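Putative isochorismatase hydrolase (Oleispira antarctica, PDB 3LQY) probably hydrolyses a small substrate as a member of the isochorismatase-like family, although its natural substrate has not been established. Local coordinates at residues Val55-Glu60 with Val91-Ile96; Gln16-Ser21 with Pro67-Gly72. One frame throughout, in Å; residues are numbered along the deposited sequence.

Contact 1: Val55-Glu60 with Val91-Ile96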
# COMPACT_ATOMS: atom_id res chain seq x y z
N VAL A 55 2.11 -9.70 -1.86
CA VAL A 55 2.50 -9.00 -3.08
C VAL A 55 2.87 -7.55 -2.79
O VAL A 55 2.18 -6.85 -2.04
CB VAL A 55 1.42 -9.01 -4.16
CG1 VAL A 55 1.93 -8.34 -5.44
CG2 VAL A 55 0.94 -10.41 -4.46
N HIS A 56 3.98 -7.13 -3.41
CA HIS A 56 4.49 -5.77 -3.25
C HIS A 56 4.30 -4.94 -4.52
O HIS A 56 4.41 -5.45 -5.65
CB HIS A 56 6.01 -5.79 -2.93
CG HIS A 56 6.36 -6.66 -1.76
ND1 HIS A 56 6.52 -6.16 -0.48
CD2 HIS A 56 6.60 -7.99 -1.69
CE1 HIS A 56 6.87 -7.16 0.32
NE2 HIS A 56 6.90 -8.28 -0.38
N VAL A 57 4.12 -3.65 -4.31
CA VAL A 57 4.00 -2.73 -5.42
C VAL A 57 5.01 -1.63 -5.15
O VAL A 57 5.16 -1.23 -4.02
CB VAL A 57 2.59 -2.17 -5.53
CG1 VAL A 57 2.57 -1.04 -6.52
CG2 VAL A 57 1.59 -3.30 -5.92
N ARG A 58 5.70 -1.17 -6.19
CA ARG A 58 6.72 -0.19 -6.08
C ARG A 58 6.60 0.77 -7.26
O ARG A 58 6.36 0.35 -8.37
CB ARG A 58 8.08 -0.93 -6.14
CG ARG A 58 9.22 -0.23 -5.56
CD ARG A 58 10.49 -1.10 -5.47
NE ARG A 58 11.08 -1.47 -6.77
CZ ARG A 58 11.78 -0.66 -7.57
NH1 ARG A 58 12.04 0.59 -7.20
NH2 ARG A 58 12.26 -1.12 -8.73
N HIS A 59 6.79 2.06 -7.02
CA HIS A 59 6.65 3.09 -8.06
C HIS A 59 7.96 3.70 -8.51
O HIS A 59 8.83 4.02 -7.68
CB HIS A 59 5.78 4.24 -7.52
CG HIS A 59 5.36 5.22 -8.57
ND1 HIS A 59 4.12 5.14 -9.17
CD2 HIS A 59 6.00 6.27 -9.15
CE1 HIS A 59 4.01 6.10 -10.07
NE2 HIS A 59 5.13 6.80 -10.08
N GLU A 60 8.11 3.87 -9.83
CA GLU A 60 9.18 4.69 -10.37
C GLU A 60 8.64 5.62 -11.45
O GLU A 60 7.88 5.20 -12.31
CB GLU A 60 10.31 3.80 -10.93
CG GLU A 60 11.20 3.17 -9.86
CD GLU A 60 12.40 2.33 -10.42
OE1 GLU A 60 12.51 2.11 -11.65
OE2 GLU A 60 13.21 1.88 -9.59
N VAL A 91 5.62 -5.71 -8.04
CA VAL A 91 5.14 -5.07 -9.25
C VAL A 91 5.62 -3.64 -9.34
O VAL A 91 5.28 -2.82 -8.48
CB VAL A 91 3.59 -5.02 -9.28
CG1 VAL A 91 3.12 -4.43 -10.61
CG2 VAL A 91 3.01 -6.42 -9.06
N LEU A 92 6.23 -3.31 -10.46
CA LEU A 92 6.76 -1.97 -10.72
C LEU A 92 5.70 -1.18 -11.48
O LEU A 92 5.18 -1.65 -12.51
CB LEU A 92 8.07 -2.06 -11.53
CG LEU A 92 8.72 -0.73 -11.97
CD1 LEU A 92 8.93 0.23 -10.79
CD2 LEU A 92 10.06 -0.96 -12.66
N LYS A 93 5.35 0.00 -10.98
CA LYS A 93 4.30 0.82 -11.63
C LYS A 93 4.80 2.24 -11.91
O LYS A 93 5.78 2.70 -11.31
CB LYS A 93 3.07 0.88 -10.75
CG LYS A 93 3.13 1.80 -9.55
CD LYS A 93 1.83 1.74 -8.77
CE LYS A 93 1.78 2.71 -7.58
NZ LYS A 93 1.72 4.18 -7.94
N HIS A 94 4.12 2.90 -12.84
CA HIS A 94 4.44 4.28 -13.23
C HIS A 94 3.24 5.21 -13.17
O HIS A 94 3.34 6.40 -13.47
CB HIS A 94 5.05 4.28 -14.64
CG HIS A 94 6.17 3.29 -14.81
ND1 HIS A 94 7.36 3.38 -14.11
CD2 HIS A 94 6.27 2.17 -15.56
CE1 HIS A 94 8.15 2.38 -14.45
NE2 HIS A 94 7.51 1.62 -15.32
N GLN A 95 2.11 4.68 -12.76
CA GLN A 95 0.84 5.45 -12.71
C GLN A 95 0.34 5.44 -11.29
O GLN A 95 0.79 4.62 -10.50
CB GLN A 95 -0.21 4.80 -13.62
CG GLN A 95 0.01 4.87 -15.11
CD GLN A 95 -0.03 6.27 -15.68
OE1 GLN A 95 -0.18 7.26 -14.95
NE2 GLN A 95 0.10 6.36 -16.99
N ILE A 96 -0.68 6.27 -10.97
CA ILE A 96 -1.18 6.29 -9.62
C ILE A 96 -1.83 4.94 -9.26
O ILE A 96 -1.57 4.37 -8.18
CB ILE A 96 -2.22 7.45 -9.44
CG1 ILE A 96 -1.59 8.80 -9.74
CG2 ILE A 96 -2.80 7.43 -8.06
CD1 ILE A 96 -2.56 9.83 -10.25
O HOH W 1 5.34 8.14 -12.35
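Parallel pairing at one border of the central sheet, where strand 54-59 meets the outermost strand 90-93, puts Val57 opposite Val91, Arg58 opposite Leu92 and His59 opposite Lys93. Four backbone hydrogen bonds fix this register, from Val91 N to His56 O (2.7 Å) to Glu60 N donating to Lys93 O (3.0 Å), with 55-60 just past its strand. On the face carrying Val57, His59 and Lys93, the lysine chain runs extended from CG to CE, CD lying 3.7 Å from Val57 CG1, and bends at chi4 (69°), which turns NZ toward the imidazole. NZ donates to His59 ND1 at 2.9 Å, 24° out of the ring plane, and to Gln95 O at 2.8 Å; it also bonds the sulfinic OD1 of the modified cysteine at position 126. Lys93 O lies over one face of the His59 ring, and a water links His59 NE2 to His94 O. An alanine at Lys93 would probably leave His59 ND1, Gln95 O and the sulfinate without this donor and the imidazole freer to turn. Beyond the strands, His94 ND1 donates to Glu60 O at 2.6 Å, nearly straight (176°). On the other face, Leu92 CD1 sits over the Arg58 guanidinium, whose NH1 and NH2 both reach Glu60 OE2 from one carboxylate face; NH1 also bonds Ala76 O. A lysine at the C-terminal ends of parallel strands, beside a cysteine, is consistent with the active site of isochorismatase-like hydrolases.

Contact 2: Gln16-Ser21 with Pro67-Gly72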
# COMPACT_ATOMS: atom_id res chain seq x y z
N GLN A 16 8.28 2.90 0.10
CA GLN A 16 9.56 3.20 -0.48
C GLN A 16 10.27 4.31 0.27
O GLN A 16 9.66 5.18 0.90
CB GLN A 16 9.41 3.55 -1.95
CG GLN A 16 8.96 2.37 -2.78
CD GLN A 16 8.41 2.80 -4.11
OE1 GLN A 16 7.18 2.82 -4.29
NE2 GLN A 16 9.26 3.16 -5.03
N ASN A 17 11.61 4.23 0.27
CA ASN A 17 12.43 5.11 1.07
C ASN A 17 12.12 6.59 0.99
O ASN A 17 12.11 7.29 2.02
CB ASN A 17 13.90 4.91 0.68
CG ASN A 17 14.48 3.62 1.24
OD1 ASN A 17 14.13 3.19 2.34
ND2 ASN A 17 15.37 2.99 0.48
N ASP A 18 11.90 7.11 -0.21
CA ASP A 18 11.56 8.57 -0.34
C ASP A 18 10.41 9.10 0.50
O ASP A 18 10.26 10.33 0.68
CB ASP A 18 11.35 9.00 -1.81
CG ASP A 18 12.66 9.22 -2.60
OD1 ASP A 18 13.68 9.60 -1.99
OD2 ASP A 18 12.68 8.98 -3.84
N TYR A 19 9.58 8.19 1.01
CA TYR A 19 8.45 8.53 1.86
C TYR A 19 8.73 8.67 3.33
O TYR A 19 7.94 9.22 4.06
CB TYR A 19 7.31 7.51 1.67
CG TYR A 19 6.49 7.62 0.39
CD1 TYR A 19 6.41 8.81 -0.31
CD2 TYR A 19 5.73 6.54 -0.06
CE1 TYR A 19 5.59 8.94 -1.42
CE2 TYR A 19 4.90 6.63 -1.19
CZ TYR A 19 4.85 7.85 -1.87
OH TYR A 19 4.07 7.94 -2.99
N PHE A 20 9.91 8.29 3.77
CA PHE A 20 10.21 8.21 5.20
C PHE A 20 11.09 9.40 5.58
O PHE A 20 12.25 9.53 5.09
CB PHE A 20 11.03 6.94 5.44
CG PHE A 20 10.24 5.66 5.37
CD1 PHE A 20 9.96 4.96 6.51
CD2 PHE A 20 9.79 5.15 4.13
CE1 PHE A 20 9.26 3.73 6.46
CE2 PHE A 20 9.08 3.95 4.05
CZ PHE A 20 8.82 3.23 5.22
N SER A 21 10.64 10.22 6.51
CA SER A 21 11.47 11.34 6.93
C SER A 21 12.76 10.86 7.66
O SER A 21 13.75 11.61 7.69
CB SER A 21 10.71 12.30 7.81
OG SER A 21 10.23 11.62 8.94
N PRO A 67 10.38 14.10 -9.53
CA PRO A 67 10.49 14.73 -8.21
C PRO A 67 10.92 13.80 -7.08
O PRO A 67 11.57 14.24 -6.15
CB PRO A 67 9.07 15.25 -7.94
CG PRO A 67 8.22 14.34 -8.74
CD PRO A 67 8.98 14.02 -9.97
N PHE A 68 10.51 12.54 -7.17
CA PHE A 68 10.84 11.51 -6.20
C PHE A 68 10.69 10.19 -6.92
O PHE A 68 10.21 10.15 -8.06
CB PHE A 68 9.96 11.59 -4.94
CG PHE A 68 8.46 11.43 -5.18
CD1 PHE A 68 7.73 12.43 -5.81
CD2 PHE A 68 7.79 10.31 -4.72
CE1 PHE A 68 6.34 12.27 -6.01
CE2 PHE A 68 6.39 10.18 -4.88
CZ PHE A 68 5.70 11.13 -5.54
N PHE A 69 11.08 9.11 -6.27
CA PHE A 69 11.08 7.79 -6.89
C PHE A 69 11.76 7.81 -8.25
O PHE A 69 11.25 7.28 -9.23
CB PHE A 69 9.69 7.19 -6.97
CG PHE A 69 9.03 6.99 -5.64
CD1 PHE A 69 9.77 6.86 -4.48
CD2 PHE A 69 7.64 6.81 -5.55
CE1 PHE A 69 9.15 6.65 -3.26
CE2 PHE A 69 7.04 6.60 -4.33
CZ PHE A 69 7.79 6.49 -3.19
N LEU A 70 12.98 8.33 -8.25
CA LEU A 70 13.76 8.40 -9.47
C LEU A 70 14.03 6.98 -9.86
O LEU A 70 14.21 6.12 -9.01
CB LEU A 70 15.04 9.20 -9.27
CG LEU A 70 14.86 10.71 -9.48
CD1 LEU A 70 13.96 11.34 -8.42
CD2 LEU A 70 16.20 11.40 -9.48
N PRO A 71 13.99 6.72 -11.17
CA PRO A 71 14.14 5.34 -11.58
C PRO A 71 15.59 4.83 -11.33
O PRO A 71 16.59 5.51 -11.66
CB PRO A 71 13.72 5.39 -13.05
CG PRO A 71 14.22 6.74 -13.50
CD PRO A 71 13.95 7.63 -12.32
N GLY A 72 15.69 3.66 -10.68
CA GLY A 72 16.96 3.07 -10.29
C GLY A 72 17.62 3.62 -9.02
O GLY A 72 18.70 3.15 -8.62
O HOH W 2 14.48 8.99 -5.85
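Phe69 meets Tyr19 edge-to-face: its CZ stands 3.4 Å above the plane of the tyrosine ring, over the centre, with the two planes at 64° and the centroids 4.7 Å apart. The Phe69 ring is itself enclosed on both faces. Phe68 CD2, from the preceding residue, lies over the centre of one face, and the Gln16 amide stacks on the opposite one, NE2 3.7 Å above the plane and amide and ring only 11° from parallel. That amide is held by a bond from NE2 to Ala76 O, which would limit its rotation over the ring. Gln16 CB approaches Phe69 CE1 to 3.4 Å. Phe68 meets Tyr19 differently, the two rings touching only at their rims; its chi1 of 60° places CG between the backbone N and the carbonyl carbon, from where the ring can lie over Phe69, and CE2 comes 3.7 Å from Tyr19 OH. The Asp18 side chain runs alongside Phe69, antiparallel to it, and its OD2 accepts from Phe69 N at 2.9 Å on the anti side of the carboxylate, while a water that donates to OD2 accepts from Leu70 N. OD1 takes a separate bond from Lys27 N, so both carboxylate oxygens are engaged. The result is an aromatic cluster of Tyr19, Phe68 and Phe69, joined to a carboxylate-to-backbone bond, where the 3-10 segment 17-19 after strand 8-13 receives the loop following strand 54-59.

Overall arrangement
The two contacts have centres 12 Å apart and cross along the chain, 16-21 and 67-72 alternating with 55-60 and 91-96. They meet directly: His59 O accepts from Gln16 NE2 at 2.8 Å, and His59 O packs 3.4 Å from Phe69 CB, so the residue whose ring bonds Lys93 in contact 1 also touches both segments of contact 2. Arg58 CG lies 3.4 Å from Gln16 NE2, and a weak hydrogen bond runs from Gly72 N to Glu60 OE2. Contact 1 reaches the modified cysteine at position 126 through Lys93, with Asp14 at weak ion-pair range, consistent with the family's Asp-Lys-Cys triad; contact 2 packs the neighbouring loops, with Tyr19 touching Met122.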